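Local coordinates for putative integron gene cassette protein (Uncultured bacterium, PDB 3FUY) that is of unknown function but is encoded by an integron gene cassette of the mobile metagenome and probably forms a three-subunit assembly, at residues B[36-48]-B[61-73]. Numbering follows the deposited sequence.
Sequences TIRDFDNGQFAVL and DIDLCLDKMKGVR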
loop_
_atom_site.group_PDB
_atom_site.type_symbol
_atom_site.label_atom_id
_atom_site.label_comp_id
_atom_site.label_asym_id
_atom_site.label_seq_id
_atom_site.Cartn_x
_atom_site.Cartn_y
_atom_site.Cartn_z
ATOM N N THR B 36 4.832 -4.308 2.409
ATOM C CA THR B 36 5.888 -4.086 1.433
ATOM C C THR B 36 6.849 -3.021 1.959
ATOM O O THR B 36 6.437 -1.984 2.485
ATOM C CB THR B 36 5.337 -3.657 0.057
ATOM O OG1 THR B 36 4.632 -2.416 0.186
ATOM C CG2 THR B 36 4.390 -4.712 -0.495
ATOM N N ILE B 37 8.138 -3.283 1.810
ATOM C CA ILE B 37 9.158 -2.355 2.287
ATOM C C ILE B 37 10.139 -2.061 1.163
ATOM O O ILE B 37 10.886 -2.931 0.715
ATOM C CB ILE B 37 9.895 -2.923 3.510
ATOM C CG1 ILE B 37 8.913 -3.203 4.634
ATOM C CG2 ILE B 37 10.945 -1.944 4.016
ATOM C CD1 ILE B 37 9.573 -3.992 5.816
ATOM N N ARG B 38 10.098 -0.832 0.679
ATOM C CA ARG B 38 10.955 -0.409 -0.407
ATOM C C ARG B 38 12.003 0.519 0.202
ATOM O O ARG B 38 11.648 1.576 0.717
ATOM C CB ARG B 38 10.104 0.380 -1.420
ATOM C CG ARG B 38 10.905 1.168 -2.434
ATOM C CD ARG B 38 11.722 0.253 -3.273
ATOM N NE ARG B 38 12.233 0.866 -4.504
ATOM C CZ ARG B 38 13.417 0.563 -5.025
ATOM N NH1 ARG B 38 14.227 -0.276 -4.374
ATOM N NH2 ARG B 38 13.801 1.096 -6.179
ATOM N N ASP B 39 13.275 0.135 0.135
ATOM C CA ASP B 39 14.382 0.976 0.626
ATOM C C ASP B 39 15.025 1.672 -0.571
ATOM O O ASP B 39 15.789 1.062 -1.311
ATOM C CB ASP B 39 15.440 0.115 1.363
ATOM C CG ASP B 39 16.593 0.958 1.958
ATOM O OD1 ASP B 39 16.880 2.073 1.461
ATOM O OD2 ASP B 39 17.228 0.498 2.931
ATOM N N PHE B 40 14.706 2.941 -0.780
ATOM C CA PHE B 40 15.236 3.657 -1.945
ATOM C C PHE B 40 16.750 3.817 -1.885
ATOM O O PHE B 40 17.437 3.544 -2.870
ATOM C CB PHE B 40 14.606 5.047 -2.056
ATOM C CG PHE B 40 13.163 5.029 -2.499
ATOM C CD1 PHE B 40 12.832 4.769 -3.828
ATOM C CD2 PHE B 40 12.150 5.296 -1.601
ATOM C CE1 PHE B 40 11.508 4.787 -4.260
ATOM C CE2 PHE B 40 10.811 5.306 -2.015
ATOM C CZ PHE B 40 10.494 5.050 -3.360
ATOM N N ASP B 41 17.249 4.267 -0.728
ATOM C CA ASP B 41 18.649 4.620 -0.564
ATOM C C ASP B 41 19.565 3.426 -0.868
ATOM O O ASP B 41 20.591 3.576 -1.526
ATOM C CB ASP B 41 18.925 5.154 0.856
ATOM C CG ASP B 41 18.341 6.559 1.100
ATOM O OD1 ASP B 41 17.710 7.128 0.190
ATOM O OD2 ASP B 41 18.525 7.091 2.218
ATOM N N ASN B 42 19.188 2.241 -0.389
ATOM C CA ASN B 42 19.991 1.042 -0.607
ATOM C C ASN B 42 19.544 0.232 -1.830
ATOM O O ASN B 42 20.149 -0.769 -2.176
ATOM C CB ASN B 42 20.030 0.187 0.663
ATOM C CG ASN B 42 20.775 0.884 1.797
ATOM O OD1 ASN B 42 21.973 1.139 1.686
ATOM N ND2 ASN B 42 20.062 1.227 2.873
ATOM N N GLY B 43 18.500 0.696 -2.504
ATOM C CA GLY B 43 18.027 0.018 -3.699
ATOM C C GLY B 43 17.606 -1.416 -3.391
ATOM O O GLY B 43 18.049 -2.350 -4.040
ATOM N N GLN B 44 16.760 -1.588 -2.378
ATOM C CA GLN B 44 16.268 -2.922 -2.047
ATOM C C GLN B 44 14.760 -2.937 -1.922
ATOM O O GLN B 44 14.136 -1.899 -1.666
ATOM C CB GLN B 44 16.871 -3.395 -0.726
ATOM C CG GLN B 44 18.332 -3.743 -0.777
ATOM C CD GLN B 44 18.837 -4.130 0.611
ATOM O OE1 GLN B 44 18.979 -3.270 1.472
ATOM N NE2 GLN B 44 19.074 -5.433 0.839
ATOM N N PHE B 45 14.183 -4.129 -2.043
ATOM C CA PHE B 45 12.755 -4.329 -1.829
ATOM C C PHE B 45 12.542 -5.627 -1.067
ATOM O O PHE B 45 13.133 -6.644 -1.407
ATOM C CB PHE B 45 12.014 -4.384 -3.170
ATOM C CG PHE B 45 10.522 -4.384 -3.039
ATOM C CD1 PHE B 45 9.808 -3.199 -3.166
ATOM C CD2 PHE B 45 9.823 -5.562 -2.806
ATOM C CE1 PHE B 45 8.418 -3.187 -3.052
ATOM C CE2 PHE B 45 8.432 -5.559 -2.677
ATOM C CZ PHE B 45 7.730 -4.369 -2.816
ATOM N N ALA B 46 11.721 -5.596 -0.022
ATOM C CA ALA B 46 11.379 -6.834 0.672
ATOM C C ALA B 46 9.908 -6.894 1.001
ATOM O O ALA B 46 9.266 -5.870 1.252
ATOM C CB ALA B 46 12.211 -6.987 1.950
ATOM N N VAL B 47 9.381 -8.108 1.015
ATOM C CA VAL B 47 8.065 -8.347 1.562
ATOM C C VAL B 47 8.183 -8.849 2.999
ATOM O O VAL B 47 8.913 -9.792 3.286
ATOM C CB VAL B 47 7.273 -9.364 0.721
ATOM C CG1 VAL B 47 5.890 -9.572 1.318
ATOM C CG2 VAL B 47 7.162 -8.888 -0.744
ATOM N N LEU B 48 7.438 -8.223 3.897
ATOM C CA LEU B 48 7.322 -8.713 5.254
ATOM C C LEU B 48 5.997 -9.466 5.445
ATOM O O LEU B 48 4.912 -8.947 5.146
ATOM C CB LEU B 48 7.428 -7.563 6.243
ATOM C CG LEU B 48 7.154 -7.924 7.701
ATOM C CD1 LEU B 48 8.182 -8.955 8.200
ATOM C CD2 LEU B 48 7.193 -6.660 8.536
ATOM N N ASP B 61 8.693 -5.950 14.284
ATOM C CA ASP B 61 8.719 -6.780 13.082
ATOM C C ASP B 61 9.339 -6.056 11.871
ATOM O O ASP B 61 10.120 -6.633 11.118
ATOM C CB ASP B 61 7.306 -7.249 12.728
ATOM C CG ASP B 61 6.656 -8.057 13.838
ATOM O OD1 ASP B 61 7.368 -8.828 14.525
ATOM O OD2 ASP B 61 5.431 -7.916 14.025
ATOM N N ILE B 62 8.964 -4.800 11.663
ATOM C CA ILE B 62 9.508 -4.058 10.535
ATOM C C ILE B 62 10.992 -3.763 10.748
ATOM O O ILE B 62 11.782 -3.892 9.826
ATOM C CB ILE B 62 8.700 -2.764 10.268
ATOM C CG1 ILE B 62 7.332 -3.137 9.681
ATOM C CG2 ILE B 62 9.449 -1.836 9.309
ATOM C CD1 ILE B 62 6.285 -2.017 9.809
ATOM N N ASP B 63 11.374 -3.392 11.971
ATOM C CA ASP B 63 12.780 -3.155 12.278
ATOM C C ASP B 63 13.618 -4.432 12.076
ATOM O O ASP B 63 14.743 -4.376 11.580
ATOM C CB ASP B 63 12.946 -2.643 13.712
ATOM C CG ASP B 63 14.318 -2.038 13.947
ATOM O OD1 ASP B 63 14.655 -1.064 13.251
ATOM O OD2 ASP B 63 15.069 -2.547 14.804
ATOM N N LEU B 64 13.051 -5.577 12.457
ATOM C CA LEU B 64 13.686 -6.878 12.234
ATOM C C LEU B 64 13.904 -7.064 10.742
ATOM O O LEU B 64 15.002 -7.393 10.286
ATOM C CB LEU B 64 12.799 -8.006 12.782
ATOM C CG LEU B 64 13.379 -9.427 12.710
ATOM C CD1 LEU B 64 12.723 -10.275 13.775
ATOM C CD2 LEU B 64 13.156 -10.052 11.352
ATOM N N CYS B 65 12.856 -6.811 9.971
ATOM C CA CYS B 65 12.979 -6.921 8.525
ATOM C C CYS B 65 14.086 -6.002 7.984
ATOM O O CYS B 65 14.917 -6.424 7.175
ATOM C CB CYS B 65 11.632 -6.664 7.840
ATOM S SG CYS B 65 11.656 -7.020 6.082
ATOM N N LEU B 66 14.122 -4.754 8.450
ATOM C CA LEU B 66 15.189 -3.845 8.027
ATOM C C LEU B 66 16.583 -4.383 8.385
ATOM O O LEU B 66 17.526 -4.246 7.604
ATOM C CB LEU B 66 14.984 -2.441 8.605
ATOM C CG LEU B 66 13.767 -1.682 8.046
ATOM C CD1 LEU B 66 13.541 -0.368 8.792
ATOM C CD2 LEU B 66 13.929 -1.437 6.558
ATOM N N ASP B 67 16.723 -4.987 9.563
ATOM C CA ASP B 67 18.017 -5.545 9.941
ATOM C C ASP B 67 18.443 -6.704 9.030
ATOM O O ASP B 67 19.616 -6.803 8.660
ATOM C CB ASP B 67 18.035 -5.973 11.412
ATOM C CG ASP B 67 18.266 -4.799 12.365
ATOM O OD1 ASP B 67 18.567 -3.682 11.898
ATOM O OD2 ASP B 67 18.153 -5.001 13.595
ATOM N N LYS B 68 17.501 -7.579 8.667
ATOM C CA LYS B 68 17.823 -8.670 7.749
ATOM C C LYS B 68 18.112 -8.141 6.329
ATOM O O LYS B 68 18.971 -8.665 5.623
ATOM C CB LYS B 68 16.704 -9.734 7.721
ATOM C CG LYS B 68 16.371 -10.356 9.080
ATOM C CD LYS B 68 17.619 -10.884 9.779
ATOM C CE LYS B 68 17.331 -11.176 11.261
ATOM N NZ LYS B 68 18.479 -11.832 11.949
HETATM N N MSE B 69 17.396 -7.100 5.908
HETATM C CA MSE B 69 17.715 -6.453 4.625
HETATM C C MSE B 69 19.151 -5.956 4.650
HETATM O O MSE B 69 19.885 -6.098 3.680
HETATM C CB MSE B 69 16.757 -5.291 4.331
HETATM C CG MSE B 69 15.330 -5.782 4.162
HETATM SE SE MSE B 69 14.025 -4.343 4.022
HETATM C CE MSE B 69 14.418 -3.723 2.213
ATOM N N LYS B 70 19.560 -5.400 5.787
ATOM C CA LYS B 70 20.931 -4.945 5.918
ATOM C C LYS B 70 21.911 -6.140 5.906
ATOM O O LYS B 70 22.973 -6.076 5.298
ATOM C CB LYS B 70 21.102 -4.117 7.186
ATOM C CG LYS B 70 22.541 -3.613 7.385
ATOM C CD LYS B 70 22.669 -2.751 8.638
ATOM C CE LYS B 70 24.091 -2.219 8.789
ATOM N NZ LYS B 70 25.106 -3.309 8.797
ATOM N N GLY B 71 21.542 -7.238 6.560
ATOM C CA GLY B 71 22.424 -8.395 6.592
ATOM C C GLY B 71 22.713 -8.910 5.185
ATOM O O GLY B 71 23.853 -9.268 4.853
ATOM N N VAL B 72 21.679 -8.944 4.347
ATOM C CA VAL B 72 21.851 -9.368 2.955
ATOM C C VAL B 72 22.740 -8.415 2.139
ATOM O O VAL B 72 23.645 -8.860 1.420
ATOM C CB VAL B 72 20.500 -9.588 2.260
ATOM C CG1 VAL B 72 20.694 -9.892 0.782
ATOM C CG2 VAL B 72 19.712 -10.719 2.966
ATOM N N ARG B 73 22.513 -7.108 2.233
ATOM C CA ARG B 73 23.364 -6.219 1.438
ATOM C C ARG B 73 24.816 -6.228 1.961
ATOM O O ARG B 73 25.753 -6.090 1.183
ATOM C CB ARG B 73 22.768 -4.799 1.244
ATOM C CG ARG B 73 22.510 -4.023 2.498
ATOM C CD ARG B 73 22.187 -2.521 2.186
ATOM N NE ARG B 73 22.170 -1.772 3.442
ATOM C CZ ARG B 73 21.103 -1.693 4.225
ATOM N NH1 ARG B 73 19.984 -2.290 3.854
ATOM N NH2 ARG B 73 21.144 -1.019 5.367
#
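Selenomethionine Met69 reaches from helix 61-73 onto the hairpin of strands 36-39 and 44-48, its SE 3.8 Å from Ala46 CB and in contact with Ile37 CG2. The chain bends at its last torsion (chi3 74°), which turns CE toward Gln44 CB and Asp39 CB. One and two turns earlier, Cys65 SG lies 3.7 Å from Ile37 CD1, and Leu48 CD2 meets Ile62 CG1, the two side chains crossing at about a right angle.

At the turn end of the hairpin the contact becomes polar. The Gln44 amide bridges two helix residues: NE2 donates almost straight (172°) to Met69 O at 3.0 Å, while OE1 accepts from Arg73 NH1 at 2.8 Å in the carbonyl plane. Met69 O also takes the helical bond from Arg73 N, the two donors coming from opposite faces. The Asn42 amide stacks on the Arg73 guanidinium, planes 6° apart, with ND2 3.4 Å from CZ; Lys70 CA backs the other face. Replacing Arg73 by an alanine would remove the guanidinium, and would probably leave Gln44 OE1 without this donor and the Asn42 amide without the flat group it stacks on.

Asp39 holds the Asn42 amide from its edge: OD2 accepts almost straight from Asn42 ND2 at 2.9 Å, and OD1 takes Asn42 N in an Asx motif, beside the G1 bulge formed by Gly43 and Gln44 opposite Asp39. Strand 25-29 adds Val25 and Thr27 against Ile37, and strand 91-100 adds Val97 against Cys65. The helix thus packs on one face of the mixed sheet through an apolar seam closed by amides, where Asp39, its carboxylate beyond salt-bridge range, probably still steadies the arginine's charge.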